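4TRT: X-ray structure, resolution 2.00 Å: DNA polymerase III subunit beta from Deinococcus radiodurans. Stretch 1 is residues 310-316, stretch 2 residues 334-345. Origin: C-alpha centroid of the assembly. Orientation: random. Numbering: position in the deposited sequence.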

ATOM      1  N   ALA A 310     -12.330  14.645  39.711  1.00 41.98           N
ATOM      2  CA  ALA A 310     -11.918  15.334  38.487  1.00 42.11           C
ATOM      3  C   ALA A 310     -10.407  15.330  38.369  1.00 42.07           C
ATOM      4  O   ALA A 310      -9.702  15.362  39.371  1.00 44.41           O
ATOM      5  CB  ALA A 310     -12.457  16.757  38.447  1.00 43.33           C
ATOM      6  N   MET A 311      -9.916  15.255  37.141  1.00 40.51           N
ATOM      7  CA  MET A 311      -8.485  15.274  36.900  1.00 40.31           C
ATOM      8  C   MET A 311      -8.187  15.729  35.482  1.00 40.51           C
ATOM      9  O   MET A 311      -8.907  15.382  34.537  1.00 37.66           O
ATOM     10  CB  MET A 311      -7.862  13.888  37.145  1.00 38.92           C
ATOM     11  CG  MET A 311      -6.366  13.935  37.376  1.00 40.44           C
ATOM     12  SD  MET A 311      -5.635  12.332  37.807  1.00 40.47           S
ATOM     13  CE  MET A 311      -6.099  12.144  39.530  1.00 40.41           C
ATOM     14  N   SER A 312      -7.115  16.504  35.358  1.00 40.69           N
ATOM     15  CA  SER A 312      -6.620  16.972  34.083  1.00 40.82           C
ATOM     16  C   SER A 312      -5.182  16.512  33.882  1.00 40.10           C
ATOM     17  O   SER A 312      -4.308  16.789  34.717  1.00 40.46           O
ATOM     18  CB  SER A 312      -6.674  18.495  34.017  1.00 44.39           C
ATOM     19  OG  SER A 312      -6.356  18.899  32.697  1.00 48.93           O
ATOM     20  N   LEU A 313      -4.948  15.801  32.786  1.00 37.95           N
ATOM     21  CA  LEU A 313      -3.635  15.245  32.481  1.00 38.21           C
ATOM     22  C   LEU A 313      -3.265  15.551  31.032  1.00 38.73           C
ATOM     23  O   LEU A 313      -4.142  15.845  30.213  1.00 39.32           O
ATOM     24  CB  LEU A 313      -3.622  13.727  32.696  1.00 36.67           C
ATOM     25  CG  LEU A 313      -4.201  13.161  33.994  1.00 37.22           C
ATOM     26  CD1 LEU A 313      -5.632  12.681  33.779  1.00 35.70           C
ATOM     27  CD2 LEU A 313      -3.324  12.045  34.548  1.00 35.64           C
ATOM     28  N   ALA A 314      -1.968  15.502  30.738  1.00 37.06           N
ATOM     29  CA  ALA A 314      -1.447  15.696  29.387  1.00 37.24           C
ATOM     30  C   ALA A 314      -0.570  14.515  29.021  1.00 36.59           C
ATOM     31  O   ALA A 314       0.327  14.141  29.792  1.00 36.38           O
ATOM     32  CB  ALA A 314      -0.626  16.985  29.316  1.00 38.02           C
ATOM     33  N   PHE A 315      -0.815  13.951  27.840  1.00 36.43           N
ATOM     34  CA  PHE A 315      -0.088  12.795  27.318  1.00 36.29           C
ATOM     35  C   PHE A 315       0.372  13.006  25.864  1.00 36.83           C
ATOM     36  O   PHE A 315      -0.259  13.733  25.100  1.00 35.99           O
ATOM     37  CB  PHE A 315      -0.990  11.544  27.320  1.00 35.39           C
ATOM     38  CG  PHE A 315      -1.378  11.050  28.694  1.00 35.30           C
ATOM     39  CD1 PHE A 315      -0.455  10.428  29.514  1.00 36.18           C
ATOM     40  CD2 PHE A 315      -2.672  11.197  29.159  1.00 36.04           C
ATOM     41  CE1 PHE A 315      -0.815   9.968  30.779  1.00 37.10           C
ATOM     42  CE2 PHE A 315      -3.039  10.749  30.425  1.00 35.46           C
ATOM     43  CZ  PHE A 315      -2.114  10.125  31.234  1.00 35.24           C
ATOM     44  N   ASN A 316       1.440  12.309  25.490  1.00 37.54           N
ATOM     45  CA  ASN A 316       1.822  12.122  24.083  1.00 39.00           C
ATOM     46  C   ASN A 316       0.765  11.224  23.426  1.00 38.89           C
ATOM     47  O   ASN A 316       0.702  10.015  23.721  1.00 36.21           O
ATOM     48  CB  ASN A 316       3.225  11.479  24.035  1.00 39.10           C
ATOM     49  CG  ASN A 316       3.777  11.308  22.630  1.00 39.49           C
ATOM     50  OD1 ASN A 316       3.053  11.067  21.657  1.00 40.93           O
ATOM     51  ND2 ASN A 316       5.086  11.413  22.526  1.00 41.20           N
ATOM     52  N   LEU A 334      -6.227   3.906  34.912  1.00 31.19           N
ATOM     53  CA  LEU A 334      -5.971   4.102  36.318  1.00 31.29           C
ATOM     54  C   LEU A 334      -4.946   5.223  36.479  1.00 31.98           C
ATOM     55  O   LEU A 334      -3.806   5.104  36.022  1.00 30.78           O
ATOM     56  CB  LEU A 334      -5.419   2.825  36.921  1.00 32.57           C
ATOM     57  CG  LEU A 334      -6.201   1.527  36.714  1.00 33.38           C
ATOM     58  CD1 LEU A 334      -5.373   0.375  37.284  1.00 33.52           C
ATOM     59  CD2 LEU A 334      -7.559   1.587  37.369  1.00 32.16           C
ATOM     60  N   PHE A 335      -5.359   6.298  37.151  1.00 32.27           N
ATOM     61  CA  PHE A 335      -4.555   7.501  37.286  1.00 33.53           C
ATOM     62  C   PHE A 335      -4.067   7.659  38.714  1.00 36.08           C
ATOM     63  O   PHE A 335      -4.842   7.469  39.666  1.00 35.30           O
ATOM     64  CB  PHE A 335      -5.382   8.724  36.902  1.00 33.51           C
ATOM     65  CG  PHE A 335      -5.869   8.699  35.499  1.00 34.05           C
ATOM     66  CD1 PHE A 335      -4.979   8.811  34.441  1.00 34.06           C
ATOM     67  CD2 PHE A 335      -7.226   8.552  35.228  1.00 34.83           C
ATOM     68  CE1 PHE A 335      -5.432   8.811  33.135  1.00 35.20           C
ATOM     69  CE2 PHE A 335      -7.681   8.526  33.923  1.00 34.38           C
ATOM     70  CZ  PHE A 335      -6.779   8.666  32.877  1.00 34.53           C
ATOM     71  N   SER A 336      -2.782   7.970  38.867  1.00 35.23           N
ATOM     72  CA  SER A 336      -2.209   8.171  40.184  1.00 37.49           C
ATOM     73  C   SER A 336      -2.165   9.656  40.558  1.00 38.79           C
ATOM     74  O   SER A 336      -1.847   9.980  41.688  1.00 39.66           O
ATOM     75  CB  SER A 336      -0.821   7.540  40.280  1.00 38.08           C
ATOM     76  OG  SER A 336       0.114   8.164  39.414  1.00 38.10           O
ATOM     77  N   GLY A 337      -2.464  10.544  39.610  1.00 38.61           N
ATOM     78  CA  GLY A 337      -2.305  11.986  39.821  1.00 40.54           C
ATOM     79  C   GLY A 337      -2.122  12.727  38.504  1.00 41.20           C
ATOM     80  O   GLY A 337      -1.806  12.114  37.464  1.00 38.90           O
ATOM     81  N   SER A 338      -2.327  14.042  38.525  1.00 38.63           N
ATOM     82  CA  SER A 338      -2.366  14.819  37.272  1.00 40.71           C
ATOM     83  C   SER A 338      -1.032  14.835  36.540  1.00 42.02           C
ATOM     84  O   SER A 338      -1.008  14.943  35.318  1.00 43.74           O
ATOM     85  CB  SER A 338      -2.826  16.250  37.516  1.00 41.18           C
ATOM     86  OG  SER A 338      -1.928  16.877  38.384  1.00 45.30           O
ATOM     87  N   THR A 339       0.072  14.689  37.275  1.00 41.43           N
ATOM     88  CA  THR A 339       1.397  14.672  36.655  1.00 42.34           C
ATOM     89  C   THR A 339       2.218  13.431  37.025  1.00 42.48           C
ATOM     90  O   THR A 339       3.434  13.470  36.973  1.00 42.53           O
ATOM     91  CB  THR A 339       2.188  15.949  37.033  1.00 44.61           C
ATOM     92  OG1 THR A 339       2.436  15.963  38.443  1.00 43.79           O
ATOM     93  CG2 THR A 339       1.372  17.211  36.664  1.00 44.65           C
ATOM     94  N   SER A 340       1.567  12.320  37.369  1.00 39.53           N
ATOM     95  CA  SER A 340       2.294  11.096  37.708  1.00 40.36           C
ATOM     96  C   SER A 340       1.765   9.933  36.862  1.00 37.52           C
ATOM     97  O   SER A 340       0.799  10.099  36.113  1.00 34.57           O
ATOM     98  CB  SER A 340       2.247  10.813  39.223  1.00 43.97           C
ATOM     99  OG  SER A 340       0.928  10.796  39.703  1.00 47.47           O
ATOM    100  N   PRO A 341       2.449   8.774  36.908  1.00 36.94           N
ATOM    101  CA  PRO A 341       2.137   7.816  35.841  1.00 36.43           C
ATOM    102  C   PRO A 341       0.735   7.183  35.944  1.00 34.86           C
ATOM    103  O   PRO A 341       0.104   7.182  37.014  1.00 34.65           O
ATOM    104  CB  PRO A 341       3.257   6.772  35.966  1.00 38.30           C
ATOM    105  CG  PRO A 341       4.386   7.493  36.656  1.00 39.58           C
ATOM    106  CD  PRO A 341       3.696   8.419  37.620  1.00 40.26           C
ATOM    107  N   ALA A 342       0.263   6.696  34.811  1.00 33.37           N
ATOM    108  CA  ALA A 342      -1.042   6.060  34.683  1.00 34.26           C
ATOM    109  C   ALA A 342      -0.888   4.638  34.170  1.00 33.36           C
ATOM    110  O   ALA A 342       0.105   4.316  33.523  1.00 34.02           O
ATOM    111  CB  ALA A 342      -1.912   6.860  33.727  1.00 32.32           C
ATOM    112  N   ILE A 343      -1.890   3.799  34.432  1.00 34.84           N
ATOM    113  CA  ILE A 343      -1.939   2.439  33.886  1.00 33.60           C
ATOM    114  C   ILE A 343      -3.149   2.349  32.956  1.00 34.80           C
ATOM    115  O   ILE A 343      -4.246   2.773  33.327  1.00 35.85           O
ATOM    116  CB  ILE A 343      -2.044   1.377  35.000  1.00 35.14           C
ATOM    117  CG1 ILE A 343      -0.802   1.394  35.901  1.00 35.45           C
ATOM    118  CG2 ILE A 343      -2.231  -0.013  34.415  1.00 32.09           C
ATOM    119  CD1 ILE A 343      -0.986   0.579  37.173  1.00 36.80           C
ATOM    120  N   PHE A 344      -2.929   1.840  31.736  1.00 33.89           N
ATOM    121  CA  PHE A 344      -4.000   1.506  30.810  1.00 35.05           C
ATOM    122  C   PHE A 344      -4.022  -0.014  30.649  1.00 31.81           C
ATOM    123  O   PHE A 344      -2.985  -0.646  30.449  1.00 32.58           O
ATOM    124  CB  PHE A 344      -3.811   2.144  29.427  1.00 35.51           C
ATOM    125  CG  PHE A 344      -3.740   3.653  29.414  1.00 36.31           C
ATOM    126  CD1 PHE A 344      -4.060   4.423  30.524  1.00 36.93           C
ATOM    127  CD2 PHE A 344      -3.418   4.303  28.225  1.00 37.83           C
ATOM    128  CE1 PHE A 344      -3.992   5.795  30.470  1.00 37.40           C
ATOM    129  CE2 PHE A 344      -3.376   5.679  28.149  1.00 38.52           C
ATOM    130  CZ  PHE A 344      -3.644   6.430  29.283  1.00 38.92           C
ATOM    131  N   ARG A 345      -5.203  -0.609  30.774  1.00 32.13           N
ATOM    132  CA  ARG A 345      -5.360  -2.052  30.621  1.00 32.39           C
ATOM    133  C   ARG A 345      -6.794  -2.398  30.202  1.00 34.21           C
ATOM    134  O   ARG A 345      -7.652  -1.512  30.153  1.00 30.89           O
ATOM    135  CB  ARG A 345      -4.975  -2.755  31.922  1.00 35.44           C
ATOM    136  CG  ARG A 345      -5.796  -2.350  33.125  1.00 35.45           C
ATOM    137  CD  ARG A 345      -5.346  -3.030  34.406  1.00 38.62           C
ATOM    138  NE  ARG A 345      -6.454  -3.003  35.343  1.00 40.49           N
ATOM    139  CZ  ARG A 345      -6.467  -3.570  36.537  1.00 43.01           C
ATOM    140  NH1 ARG A 345      -5.403  -4.217  37.004  1.00 45.81           N
ATOM    141  NH2 ARG A 345      -7.571  -3.488  37.273  1.00 42.21           N
TER
HETATM  142  O   HOH W   1      -0.260  16.089  33.073  1.00 36.35           O

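Stretch 1 is a strand. Stretch 2 is a hairpin: Leu334 and Ile343 pair through two backbone hydrogen bonds, N to O in each direction, both 2.8 Å. Between its strands lies a type I turn from Gly337 to Ser340. No direct hydrogen bond joins the two stretches, so side-chain packing and one water hold them together.

Met311 comes first. Met311 SD makes an apolar contact with Phe335 CB at 3.7 Å and approaches the Phe335 ring obliquely. The sulfur also packs on the backbone, with Met311 SD 3.6 Å from Gly337 C. At phi 155°, Gly337 would jam a CB against the preceding carbonyl O.

The CA-to-CB bond of Ser312 points away from stretch 2, but Ser312 O sits 3.2 Å from Ser338 CB. Leu313 and Ser338 mark the closest register, with CA atoms 5.0 Å apart. Leu313 CD1 lies over the face of the Phe335 ring, 4.1 Å from its centroid, a CH-pi contact. Leu313 CD2 lies 3.3 Å from Gly337 O, a van der Waals contact.

At Ala314 a water bridges the backbones. It accepts from Ala314 N at 3.0 Å and donates to Ser338 O at 2.6 Å.

Phe315 closes the apolar cluster. Phe315 CZ is 4.0 Å from Phe335 CE1 and 4.1 Å from Ala342 CB. Phe344 turns its edge toward the Phe315 face, with ring planes at 71°. Asn316 caps a following helix.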